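Local coordinates for protein probable ribosomal RNA small subunit methyltransferase (Thermus thermophilus, PDB 3DMH) that transfers a methyl group from S-adenosylmethionine to the N2 atom of a specific guanosine in 16S ribosomal RNA, at residues Glu43-Arg48 with Gly132-Leu137; Glu230-Arg235 with Phe299-Thr304. One frame throughout, in Å; residues are numbered along the deposited sequence.

Interaction 1. Residues Glu43-Arg48 with Gly132-Leu137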
# COMPACT_ATOMS: atom_id res chain seq x y z
N GLU A 43 21.70 -15.71 -4.58
CA GLU A 43 22.23 -16.74 -5.47
C GLU A 43 21.19 -17.85 -5.59
O GLU A 43 20.46 -18.11 -4.63
CB GLU A 43 23.50 -17.36 -4.87
CG GLU A 43 24.54 -16.37 -4.38
CD GLU A 43 25.59 -16.07 -5.41
OE1 GLU A 43 25.74 -16.88 -6.35
OE2 GLU A 43 26.28 -15.03 -5.28
N PRO A 44 21.10 -18.50 -6.76
CA PRO A 44 20.17 -19.62 -6.91
C PRO A 44 20.39 -20.74 -5.90
O PRO A 44 21.54 -21.05 -5.52
CB PRO A 44 20.43 -20.12 -8.33
CG PRO A 44 20.96 -18.95 -9.05
CD PRO A 44 21.80 -18.20 -8.03
N PHE A 45 19.29 -21.34 -5.47
CA PHE A 45 19.31 -22.53 -4.64
C PHE A 45 18.07 -23.35 -4.99
O PHE A 45 16.96 -22.88 -4.82
CB PHE A 45 19.28 -22.15 -3.15
CG PHE A 45 19.25 -23.34 -2.24
CD1 PHE A 45 20.42 -24.03 -1.96
CD2 PHE A 45 18.05 -23.79 -1.67
CE1 PHE A 45 20.41 -25.14 -1.13
CE2 PHE A 45 18.04 -24.90 -0.84
CZ PHE A 45 19.22 -25.57 -0.56
N GLY A 46 18.26 -24.57 -5.48
CA GLY A 46 17.13 -25.39 -5.88
C GLY A 46 16.50 -24.85 -7.16
O GLY A 46 17.16 -24.17 -7.93
N GLU A 47 15.23 -25.18 -7.37
CA GLU A 47 14.57 -24.89 -8.65
C GLU A 47 13.48 -23.84 -8.58
O GLU A 47 13.26 -23.13 -9.55
CB GLU A 47 13.94 -26.17 -9.22
CG GLU A 47 14.94 -27.19 -9.77
CD GLU A 47 15.78 -27.84 -8.69
OE1 GLU A 47 15.23 -28.12 -7.59
OE2 GLU A 47 16.99 -28.06 -8.93
N ARG A 48 12.80 -23.76 -7.44
CA ARG A 48 11.61 -22.90 -7.29
C ARG A 48 11.82 -21.83 -6.21
O ARG A 48 12.05 -22.14 -5.05
CB ARG A 48 10.39 -23.73 -6.92
CG ARG A 48 10.08 -24.85 -7.90
CD ARG A 48 9.34 -25.99 -7.18
NE ARG A 48 10.14 -26.54 -6.07
CZ ARG A 48 9.69 -27.37 -5.14
NH1 ARG A 48 8.43 -27.81 -5.15
NH2 ARG A 48 10.51 -27.78 -4.18
N GLY A 132 14.46 -28.01 4.47
CA GLY A 132 15.80 -27.82 3.89
C GLY A 132 15.91 -26.65 2.92
O GLY A 132 16.99 -26.35 2.42
N GLY A 133 14.78 -26.00 2.66
CA GLY A 133 14.73 -24.77 1.83
C GLY A 133 15.44 -23.63 2.53
O GLY A 133 15.72 -23.71 3.71
N ARG A 134 15.70 -22.54 1.79
CA ARG A 134 16.44 -21.41 2.37
C ARG A 134 15.71 -20.07 2.19
O ARG A 134 14.92 -19.90 1.26
CB ARG A 134 17.83 -21.32 1.75
CG ARG A 134 18.71 -22.51 2.13
CD ARG A 134 20.05 -22.44 1.44
NE ARG A 134 20.87 -23.59 1.81
CZ ARG A 134 22.12 -23.77 1.41
NH1 ARG A 134 22.71 -22.89 0.62
NH2 ARG A 134 22.79 -24.85 1.80
N LEU A 135 16.00 -19.14 3.09
CA LEU A 135 15.37 -17.82 3.08
C LEU A 135 16.45 -16.75 3.08
O LEU A 135 17.31 -16.72 3.96
CB LEU A 135 14.47 -17.65 4.31
CG LEU A 135 13.96 -16.23 4.62
CD1 LEU A 135 13.04 -15.68 3.52
CD2 LEU A 135 13.23 -16.19 5.98
N TYR A 136 16.39 -15.86 2.09
CA TYR A 136 17.18 -14.63 2.12
C TYR A 136 16.32 -13.57 2.77
O TYR A 136 15.21 -13.30 2.29
CB TYR A 136 17.53 -14.15 0.71
CG TYR A 136 18.72 -14.82 0.10
CD1 TYR A 136 20.02 -14.47 0.49
CD2 TYR A 136 18.56 -15.80 -0.86
CE1 TYR A 136 21.13 -15.10 -0.08
CE2 TYR A 136 19.66 -16.44 -1.43
CZ TYR A 136 20.94 -16.09 -1.04
OH TYR A 136 22.01 -16.73 -1.63
N LEU A 137 16.80 -13.02 3.87
CA LEU A 137 16.06 -12.03 4.64
C LEU A 137 16.85 -10.74 4.66
O LEU A 137 17.99 -10.71 5.13
CB LEU A 137 15.84 -12.55 6.08
CG LEU A 137 14.91 -11.70 6.94
CD1 LEU A 137 13.46 -11.85 6.51
CD2 LEU A 137 15.11 -12.08 8.41

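Interaction 2. Residues Glu230-Arg235 with Phe299-Thr304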
# COMPACT_ATOMS: atom_id res chain seq x y z
N GLU A 230 -27.52 15.56 4.29
CA GLU A 230 -28.12 14.99 3.08
C GLU A 230 -27.38 15.36 1.78
O GLU A 230 -27.74 14.86 0.71
CB GLU A 230 -29.60 15.39 2.97
CG GLU A 230 -30.50 14.77 4.04
CD GLU A 230 -30.52 13.26 3.99
OE1 GLU A 230 -30.77 12.69 2.91
OE2 GLU A 230 -30.29 12.63 5.05
N GLY A 231 -26.35 16.20 1.88
CA GLY A 231 -25.66 16.74 0.69
C GLY A 231 -24.77 15.74 -0.02
O GLY A 231 -24.09 16.06 -1.00
N VAL A 232 -24.79 14.51 0.49
CA VAL A 232 -24.01 13.43 -0.08
C VAL A 232 -24.90 12.34 -0.70
O VAL A 232 -24.46 11.61 -1.59
CB VAL A 232 -23.00 12.89 0.98
CG1 VAL A 232 -22.90 11.40 0.94
CG2 VAL A 232 -21.64 13.55 0.79
N ARG A 233 -26.15 12.24 -0.25
CA ARG A 233 -27.05 11.21 -0.77
C ARG A 233 -27.19 11.28 -2.29
O ARG A 233 -27.39 12.36 -2.86
CB ARG A 233 -28.43 11.29 -0.09
CG ARG A 233 -29.34 10.10 -0.40
CD ARG A 233 -30.60 10.06 0.49
NE ARG A 233 -30.27 10.01 1.92
CZ ARG A 233 -29.79 8.95 2.56
NH1 ARG A 233 -29.54 7.81 1.90
NH2 ARG A 233 -29.53 9.02 3.85
N GLY A 234 -27.06 10.12 -2.93
CA GLY A 234 -27.23 10.00 -4.37
C GLY A 234 -26.09 10.54 -5.23
O GLY A 234 -26.17 10.49 -6.46
N ARG A 235 -25.05 11.07 -4.58
CA ARG A 235 -23.88 11.63 -5.26
C ARG A 235 -22.84 10.54 -5.51
O ARG A 235 -22.72 9.59 -4.73
CB ARG A 235 -23.22 12.77 -4.45
CG ARG A 235 -24.16 13.92 -4.05
CD ARG A 235 -24.68 14.69 -5.23
NE ARG A 235 -25.64 15.71 -4.80
CZ ARG A 235 -25.31 16.96 -4.48
NH1 ARG A 235 -24.05 17.36 -4.54
NH2 ARG A 235 -26.27 17.81 -4.10
N PHE A 299 -17.05 12.32 -11.15
CA PHE A 299 -17.64 12.26 -9.83
C PHE A 299 -18.14 13.62 -9.39
O PHE A 299 -17.72 14.64 -9.93
CB PHE A 299 -16.61 11.71 -8.82
CG PHE A 299 -16.12 10.32 -9.17
CD1 PHE A 299 -16.76 9.20 -8.65
CD2 PHE A 299 -15.07 10.14 -10.07
CE1 PHE A 299 -16.34 7.92 -8.99
CE2 PHE A 299 -14.64 8.86 -10.44
CZ PHE A 299 -15.28 7.75 -9.90
N ASP A 300 -19.06 13.60 -8.43
CA ASP A 300 -19.61 14.81 -7.81
C ASP A 300 -18.77 15.27 -6.61
O ASP A 300 -18.65 16.47 -6.35
CB ASP A 300 -21.05 14.54 -7.34
CG ASP A 300 -21.94 14.00 -8.44
OD1 ASP A 300 -22.02 14.64 -9.52
OD2 ASP A 300 -22.57 12.93 -8.24
N ILE A 301 -18.21 14.31 -5.88
CA ILE A 301 -17.44 14.62 -4.67
C ILE A 301 -16.22 13.71 -4.66
O ILE A 301 -16.34 12.51 -4.88
CB ILE A 301 -18.27 14.35 -3.39
CG1 ILE A 301 -19.49 15.27 -3.34
CG2 ILE A 301 -17.43 14.56 -2.13
CD1 ILE A 301 -20.52 14.83 -2.31
N ILE A 302 -15.05 14.28 -4.39
CA ILE A 302 -13.84 13.48 -4.23
C ILE A 302 -13.19 13.82 -2.90
O ILE A 302 -13.08 15.00 -2.54
CB ILE A 302 -12.86 13.71 -5.40
CG1 ILE A 302 -13.53 13.23 -6.69
CG2 ILE A 302 -11.53 12.95 -5.15
CD1 ILE A 302 -12.67 13.28 -7.93
N VAL A 303 -12.86 12.79 -2.13
CA VAL A 303 -12.29 13.00 -0.80
C VAL A 303 -10.96 12.29 -0.72
O VAL A 303 -10.77 11.24 -1.36
CB VAL A 303 -13.22 12.49 0.35
CG1 VAL A 303 -14.54 13.23 0.34
CG2 VAL A 303 -13.44 10.96 0.23
N THR A 304 -10.05 12.82 0.08
CA THR A 304 -8.80 12.11 0.30
C THR A 304 -8.10 12.54 1.57
O THR A 304 -8.08 13.71 1.91
CB THR A 304 -7.83 12.24 -0.92
OG1 THR A 304 -6.70 11.38 -0.73
CG2 THR A 304 -7.35 13.71 -1.11

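Interaction 1. Residues Glu43-Arg48 with Gly132-Leu137
F45 and R134 meet through flat faces. CD of the arginine stands 3.6 Å from the centroid of the F45 ring, 4° off its normal, a CH-pi contact. From there the extended arginine chain crosses the phenylalanine side chain at about a right angle, bringing CE1 of F45 over the centre of the guanidinium, 3.4 Å from CZ of R134; the two planes are only 11° apart. CB of F45 points toward the strand, and CG, anti to the backbone N (chi1 178°), carries the ring out to R134. The carbonyl O of G132 lies 3.7 Å from CE2 of F45. A second link is polar: E43 N donates to OH of Y136 at 3.1 Å, a somewhat bent bond. An alanine in place of F45 would probably leave the R134 side chain without its flat partner and freer to turn. Farther out, L104 and L172 of the adjoining strands touch both R134 and Y136. E43 and F45 thus pack on the first half of strand 133-140, from the loop leading into strand 48-51 of a Rossmann-like sheet. The direct links are two: an arginine methylene and near-parallel guanidinium against the ring, and one backbone-to-phenol hydrogen bond.

Interaction 2. Residues Glu230-Arg235 with Phe299-Thr304
R235 and D300 bring their CA atoms within 5.9 Å of each other where a type II beta turn, V232 to R235, faces the corner in segment 299-304. The turn is closed by R235 N bonding to V232 O at 3.1 Å, with G234 supplying the positive phi (75°) of its third position. Toward the loop, I301 does most of the reaching: CG1 is anti to the carbonyl carbon, chi2 (165°) extends the branch to CD1, and CD1 meets CG2 of V232 at 3.5 Å. The same methyl has CB of R235 at 4.0 Å. L227 of helix 214-227 touches I301, and L223 of that helix touches V232, so the apolar pair continues into the layer between helix and sheet.

D300 approaches R235 without bonding to it. Its OD2 lies 3.5 Å from CA of R235 but accepts a hydrogen bond from Q236 N, and its OD1 forms a salt bridge with R331. The R235 chain bends at chi2 (-65°), and its guanidinium lies with one face over the carbonyl O of G231; NE stays 5.4 Å from OD2 of D300. Within the loop, R233 NE donates to the syn lone pair of E230 OE1 at 2.9 Å, in the guanidinium plane, as part of a salt bridge.

This is the approach to strand 236-240, which pairs with 299-304 in the sheet of a class I methyltransferase fold; the I301 side chain is about 13 Å from the bound S-adenosylmethionine. With no hydrogen bond joining the two segments, direct cohesion rests on van der Waals contact, of I301 with V232 and of D300 with R235, while D300's bond to Q236 lies just beyond the loop. The opposite charges of R235 and D300 may add a little, though R331 already engages D300.

The chain carries two sheets of identical strand order, 3-2-1-4-5-7-6, and each contact uses the loop that enters the first strand of its sheet. The partner differs: interaction 1 reaches past strand 102-108 to the fifth strand in the order along the chain, interaction 2 meets the fourth, the immediate neighbour. Both are partly buried; each mixes buried residues (Y136; V232 and I301) with partly exposed or exposed ones (F45 and R134; D300 and R235). Chemistry differs: an aromatic ring on an arginine plus a hydrogen bond in 43-48/132-137; aliphatic contact, with a carboxylate packed on an arginine and no direct hydrogen bond, in 230-235/299-304. Their centres lie 50 Å apart, both away from the annotated sites.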